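Local coordinates for phycocyanobilin lyase subunit alpha (Nostoc sp. PCC 7120, PDB 5N3U), which associates with CpcF to form a lyase that is probably required for attaching the bilin chromophore to the phycocyanin alpha subunit, CpcA, at residues 15-20 against 34-39; 24-29 against 52-57. All blocks are in the same frame, centred on the assembly; numbering follows the deposited sequence.

In the fold
Both interactions lie at the N-terminal end of an all-helical, HEAT-like chain, and their centres are about 10 Å apart. They share helix 19-25: interaction 1 uses the residues leading into it, and interaction 2 uses residues 24-29 at its C-terminal side, which include a type I turn. Helices 31-43 and 49-58, the two partners, are consecutive in the chain. R34 connects the contacts, since its NE lies 2.7 Å from S28 O in a probable hydrogen bond. L17 CD2 also lies close to N25 ND2. P15, Y36 and W39 of interaction 1 pack on the CpcF subunit. Interaction 2 faces its own chain, and no other protein chain of the assembly touches its segments.

Interaction 1. Residues 15-20 against 34-39; sequences PQLTPE and RYYAAW
P15 and L17 pass alongside helix 31-43 in an extended run, with L17 CA 8.1 Å from A37 CA and P15 CA 8.8 Å from Y36 CA. This run leads into helix 19-25, whose N-cap is T18 and which packs at the N-terminal end of a HEAT-like, all-helical fold. The contact is apolar, and no hydrogen bond joins the two segments.

The ring of Y36 is the centre of it. Its CG is anti to the backbone N (chi1 -178°), which swings the ring off the helix toward the run. L17 reaches the ring at its edge, close to the ring plane. CD1 alone does the touching: it is 3.8 Å from Y36 CE1 and 3.9 Å from Y36 CD1. The same methyl lies 4.4 Å from A37 CA, so it sits against the helix backbone as well.

P15 comes from another direction. Its CD lies over one face of the ring, 4.4 Å from Y36 CE1. W39 CE3 covers the opposite face, 4.0 Å from the plane and displaced toward the rim. The ring is thus packed on both faces and at one edge.

The contact lies at the subunit interface. P15 packs on F144 of the CpcF subunit, and Y36 packs on A103 of that subunit. The polar end of the Y36 ring is held by N13, whose OD1 is hydrogen-bonded to Y36 OH.

Interaction 2. Residues 24-29 against 52-57; sequences ANLQSS and VDALIA
L26, in the type I turn of residues 25-28, projects onto A54 and L55 of helix 49-58. Its CB points at that helix but is still 4.9 Å from A54 CB. CG comes hardly nearer, at 4.8 Å from A54 CB. The close approach is made by the branch beyond it. CD1 continues the chain anti to CA (chi2 171°), which carries this methyl straight forward to the helix. It meets A54 CB at 3.6 Å, methyl against methyl, and L55 CD2 at 4.1 Å. The other branch, CD2, turns aside and approaches L55 CD2 more loosely. The L26 and L55 side chains cross at about a right angle.

The two leucines meet inside the helical stack of a HEAT-like alpha solenoid. Residues 52-57 lie in its PBS lyase HEAT-like repeat. L26 also rests on L41 of helix 31-43, so it touches both that helix and helix 49-58. L55 starts out away from L26, but its CD2 end comes back within contact. L55 also touches helix 72-83 through A77, A80 and L81.

The turn of residues 25-28 is closed by a backbone bond, with S28 N bonded to N25 O at 3.1 Å. L26 is the second residue of this turn.

Beside the apolar patch lies a polar link through water, which joins the same turn to the backbone of helix 49-58. The water donates to A54 O at 2.7 Å and accepts a weak bond from Q27 NE2 at 3.4 Å. Q27 has two conformers, so its half of the bridge is doubtful.

Interaction 1. Residues 15-20 against 34-39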
loop_
_atom_site.group_PDB
_atom_site.type_symbol
_atom_site.label_atom_id
_atom_site.label_comp_id
_atom_site.label_asym_id
_atom_site.label_seq_id
_atom_site.Cartn_x
_atom_site.Cartn_y
_atom_site.Cartn_z
ATOM N N PRO A 15 -4.141 -15.378 6.883
ATOM C CA PRO A 15 -3.278 -16.453 7.424
ATOM C C PRO A 15 -1.886 -16.405 6.758
ATOM O O PRO A 15 -1.745 -15.986 5.596
ATOM C CB PRO A 15 -4.073 -17.764 7.141
ATOM C CG PRO A 15 -5.244 -17.393 6.291
ATOM C CD PRO A 15 -5.463 -15.895 6.464
ATOM N N GLN A 16 -0.859 -16.708 7.529
ATOM C CA GLN A 16 0.495 -16.659 7.005
ATOM C C GLN A 16 0.698 -18.027 6.308
ATOM O O GLN A 16 0.483 -19.077 6.913
ATOM C CB GLN A 16 1.536 -16.392 8.091
ATOM C CG GLN A 16 2.690 -15.519 7.550
ATOM C CD GLN A 16 2.436 -14.007 7.704
ATOM O OE1 GLN A 16 2.407 -13.517 8.818
ATOM N NE2 GLN A 16 2.262 -13.273 6.595
ATOM N N LEU A 17 0.995 -17.983 5.013
ATOM C CA LEU A 17 1.030 -19.156 4.184
ATOM C C LEU A 17 2.381 -19.335 3.598
ATOM O O LEU A 17 3.177 -18.410 3.527
ATOM C CB LEU A 17 0.015 -19.047 3.050
ATOM C CG LEU A 17 -1.465 -18.957 3.455
ATOM C CD1 LEU A 17 -2.289 -18.808 2.208
ATOM C CD2 LEU A 17 -1.966 -20.133 4.282
ATOM N N THR A 18 2.616 -20.574 3.165
ATOM C CA THR A 18 3.739 -20.937 2.330
ATOM C C THR A 18 3.077 -21.583 1.088
ATOM O O THR A 18 1.897 -22.011 1.146
ATOM C CB THR A 18 4.626 -21.989 3.076
ATOM O OG1 THR A 18 3.851 -23.174 3.280
ATOM C CG2 THR A 18 5.067 -21.515 4.478
ATOM N N PRO A 19 3.858 -21.803 0.032
ATOM C CA PRO A 19 3.329 -22.557 -1.112
ATOM C C PRO A 19 2.688 -23.878 -0.760
ATOM O O PRO A 19 1.558 -24.183 -1.161
ATOM C CB PRO A 19 4.583 -22.793 -1.942
ATOM C CG PRO A 19 5.420 -21.557 -1.683
ATOM C CD PRO A 19 5.257 -21.353 -0.201
ATOM N N GLU A 20 3.350 -24.652 0.092
ATOM C CA GLU A 20 2.865 -25.986 0.444
ATOM C C GLU A 20 1.593 -25.836 1.182
ATOM O O GLU A 20 0.622 -26.573 0.973
ATOM C CB GLU A 20 3.914 -26.807 1.290
ATOM C CG GLU A 20 5.376 -26.588 0.821
ATOM C CD GLU A 20 5.928 -25.172 1.145
ATOM O OE1 GLU A 20 5.810 -24.741 2.309
ATOM O OE2 GLU A 20 6.469 -24.474 0.270
ATOM N N ARG A 34 -9.912 -21.837 1.169
ATOM C CA ARG A 34 -9.602 -22.225 -0.216
ATOM C C ARG A 34 -9.535 -20.960 -1.130
ATOM O O ARG A 34 -8.659 -20.842 -1.980
ATOM C CB ARG A 34 -10.738 -23.067 -0.806
ATOM C CG ARG A 34 -10.992 -24.349 -0.079
ATOM C CD ARG A 34 -12.077 -25.083 -0.850
ATOM N NE ARG A 34 -12.175 -26.440 -0.337
ATOM C CZ ARG A 34 -12.830 -27.438 -0.931
ATOM N NH1 ARG A 34 -13.456 -27.271 -2.106
ATOM N NH2 ARG A 34 -12.829 -28.632 -0.330
ATOM N N TYR A 35 -10.535 -20.096 -0.998
ATOM C CA TYR A 35 -10.633 -18.874 -1.833
ATOM C C TYR A 35 -9.387 -18.025 -1.648
ATOM O O TYR A 35 -8.810 -17.564 -2.584
ATOM C CB TYR A 35 -11.923 -18.141 -1.463
ATOM C CG TYR A 35 -12.243 -16.902 -2.217
ATOM C CD1 TYR A 35 -12.938 -16.970 -3.419
ATOM C CD2 TYR A 35 -11.869 -15.627 -1.747
ATOM C CE1 TYR A 35 -13.249 -15.827 -4.137
ATOM C CE2 TYR A 35 -12.226 -14.449 -2.457
ATOM C CZ TYR A 35 -12.909 -14.567 -3.622
ATOM O OH TYR A 35 -13.233 -13.485 -4.398
ATOM N N TYR A 36 -8.977 -17.827 -0.411
ATOM C CA TYR A 36 -7.852 -17.010 -0.089
ATOM C C TYR A 36 -6.598 -17.642 -0.637
ATOM O O TYR A 36 -5.755 -16.999 -1.268
ATOM C CB TYR A 36 -7.789 -16.798 1.435
ATOM C CG TYR A 36 -6.644 -15.892 1.776
ATOM C CD1 TYR A 36 -5.407 -16.405 1.989
ATOM C CD2 TYR A 36 -6.821 -14.514 1.833
ATOM C CE1 TYR A 36 -4.346 -15.630 2.260
ATOM C CE2 TYR A 36 -5.760 -13.675 2.117
ATOM C CZ TYR A 36 -4.528 -14.264 2.345
ATOM O OH TYR A 36 -3.478 -13.523 2.604
ATOM N N ALA A 37 -6.490 -18.944 -0.481
ATOM C CA ALA A 37 -5.284 -19.621 -0.937
ATOM C C ALA A 37 -5.077 -19.561 -2.428
ATOM O O ALA A 37 -3.991 -19.379 -2.887
ATOM C CB ALA A 37 -5.321 -21.081 -0.472
ATOM N N ALA A 38 -6.104 -19.759 -3.205
ATOM C CA ALA A 38 -6.049 -19.530 -4.632
ATOM C C ALA A 38 -5.643 -18.122 -5.009
ATOM O O ALA A 38 -4.753 -17.984 -5.862
ATOM C CB ALA A 38 -7.379 -19.828 -5.277
ATOM N N TRP A 39 -6.199 -17.070 -4.362
ATOM C CA TRP A 39 -5.669 -15.721 -4.583
ATOM C C TRP A 39 -4.193 -15.608 -4.228
ATOM O O TRP A 39 -3.396 -15.063 -4.969
ATOM C CB TRP A 39 -6.536 -14.694 -3.732
ATOM C CG TRP A 39 -5.956 -13.355 -3.727
ATOM C CD1 TRP A 39 -6.182 -12.372 -4.617
ATOM C CD2 TRP A 39 -5.068 -12.829 -2.779
ATOM N NE1 TRP A 39 -5.411 -11.322 -4.352
ATOM C CE2 TRP A 39 -4.718 -11.538 -3.225
ATOM C CE3 TRP A 39 -4.481 -13.339 -1.637
ATOM C CZ2 TRP A 39 -3.851 -10.706 -2.532
ATOM C CZ3 TRP A 39 -3.589 -12.510 -0.925
ATOM C CH2 TRP A 39 -3.271 -11.213 -1.399
#

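Interaction 2. Residues 24-29 against 52-57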
loop_
_atom_site.group_PDB
_atom_site.type_symbol
_atom_site.label_atom_id
_atom_site.label_comp_id
_atom_site.label_asym_id
_atom_site.label_seq_id
_atom_site.Cartn_x
_atom_site.Cartn_y
_atom_site.Cartn_z
ATOM N N ALA A 24 -2.095 -26.999 0.066
ATOM C CA ALA A 24 -3.004 -27.841 0.907
ATOM C C ALA A 24 -4.366 -27.227 1.205
ATOM O O ALA A 24 -5.456 -27.864 1.132
ATOM C CB ALA A 24 -2.303 -28.159 2.213
ATOM N N ASN A 25 -4.316 -25.956 1.570
ATOM C CA ASN A 25 -5.525 -25.233 1.870
ATOM C C ASN A 25 -6.519 -25.191 0.711
ATOM O O ASN A 25 -7.699 -24.982 0.947
ATOM C CB ASN A 25 -5.180 -23.814 2.324
ATOM C CG ASN A 25 -4.591 -23.748 3.755
ATOM O OD1 ASN A 25 -4.742 -24.657 4.548
ATOM N ND2 ASN A 25 -3.972 -22.661 4.067
ATOM N N LEU A 26 -6.097 -25.439 -0.522
ATOM C CA LEU A 26 -7.120 -25.601 -1.623
ATOM C C LEU A 26 -8.170 -26.683 -1.395
ATOM O O LEU A 26 -9.274 -26.587 -1.945
ATOM C CB LEU A 26 -6.465 -25.788 -2.991
ATOM C CG LEU A 26 -5.786 -24.495 -3.477
ATOM C CD1 LEU A 26 -4.969 -24.745 -4.719
ATOM C CD2 LEU A 26 -6.869 -23.486 -3.838
ATOM N N GLN A 27 -7.854 -27.635 -0.513
ATOM C CA GLN A 27 -8.755 -28.757 -0.188
ATOM C C GLN A 27 -9.245 -28.703 1.252
ATOM O O GLN A 27 -9.742 -29.685 1.778
ATOM C CB GLN A 27 -8.064 -30.117 -0.411
ATOM C CG GLN A 27 -8.016 -30.626 -1.842
ATOM C CD GLN A 27 -9.354 -30.643 -2.560
ATOM O OE1 GLN A 27 -10.371 -31.091 -2.029
ATOM N NE2 GLN A 27 -9.353 -30.176 -3.783
ATOM N N SER A 28 -9.156 -27.547 1.891
ATOM C CA SER A 28 -9.706 -27.359 3.236
ATOM C C SER A 28 -11.245 -27.416 3.220
ATOM O O SER A 28 -11.902 -27.093 2.235
ATOM C CB SER A 28 -9.247 -25.985 3.745
ATOM O OG SER A 28 -9.985 -25.463 4.877
ATOM N N SER A 29 -11.833 -27.761 4.351
ATOM C CA SER A 29 -13.291 -27.716 4.529
ATOM C C SER A 29 -13.764 -26.274 4.691
ATOM O O SER A 29 -14.951 -26.011 4.576
ATOM C CB SER A 29 -13.712 -28.537 5.776
ATOM O OG SER A 29 -12.794 -28.298 6.848
ATOM N N VAL A 52 0.058 -25.414 -9.849
ATOM C CA VAL A 52 -0.640 -25.387 -11.122
ATOM C C VAL A 52 -1.664 -26.483 -11.160
ATOM O O VAL A 52 -2.811 -26.254 -11.459
ATOM C CB VAL A 52 0.349 -25.430 -12.328
ATOM C CG1 VAL A 52 -0.358 -25.584 -13.664
ATOM C CG2 VAL A 52 1.227 -24.218 -12.412
ATOM N N ASP A 53 -1.265 -27.730 -10.866
ATOM C CA ASP A 53 -2.211 -28.839 -10.882
ATOM C C ASP A 53 -3.374 -28.670 -9.932
ATOM O O ASP A 53 -4.530 -28.925 -10.255
ATOM C CB ASP A 53 -1.489 -30.150 -10.491
ATOM C CG ASP A 53 -0.452 -30.617 -11.579
ATOM O OD1 ASP A 53 -0.340 -30.004 -12.675
ATOM O OD2 ASP A 53 0.293 -31.579 -11.307
ATOM N N ALA A 54 -3.084 -28.234 -8.724
ATOM C CA ALA A 54 -4.148 -27.953 -7.739
ATOM C C ALA A 54 -5.136 -26.871 -8.196
ATOM O O ALA A 54 -6.383 -26.961 -7.979
ATOM C CB ALA A 54 -3.503 -27.558 -6.415
ATOM N N LEU A 55 -4.602 -25.852 -8.835
ATOM C CA LEU A 55 -5.511 -24.798 -9.347
ATOM C C LEU A 55 -6.354 -25.290 -10.505
ATOM O O LEU A 55 -7.553 -24.961 -10.599
ATOM C CB LEU A 55 -4.721 -23.556 -9.701
ATOM C CG LEU A 55 -4.162 -22.816 -8.515
ATOM C CD1 LEU A 55 -3.048 -21.907 -8.940
ATOM C CD2 LEU A 55 -5.248 -22.056 -7.744
ATOM N N ILE A 56 -5.769 -26.109 -11.380
ATOM C CA ILE A 56 -6.523 -26.725 -12.430
ATOM C C ILE A 56 -7.647 -27.528 -11.897
ATOM O O ILE A 56 -8.758 -27.423 -12.400
ATOM C CB ILE A 56 -5.611 -27.547 -13.363
ATOM C CG1 ILE A 56 -4.705 -26.579 -14.101
ATOM C CG2 ILE A 56 -6.466 -28.475 -14.303
ATOM C CD1 ILE A 56 -3.521 -27.154 -14.866
ATOM N N ALA A 57 -7.404 -28.323 -10.854
ATOM C CA ALA A 57 -8.478 -29.100 -10.270
ATOM C C ALA A 57 -9.606 -28.198 -9.716
ATOM O O ALA A 57 -10.784 -28.466 -9.846
ATOM C CB ALA A 57 -7.905 -29.981 -9.177
HETATM O O HOH W 1 -7.610 -28.234 -5.989
#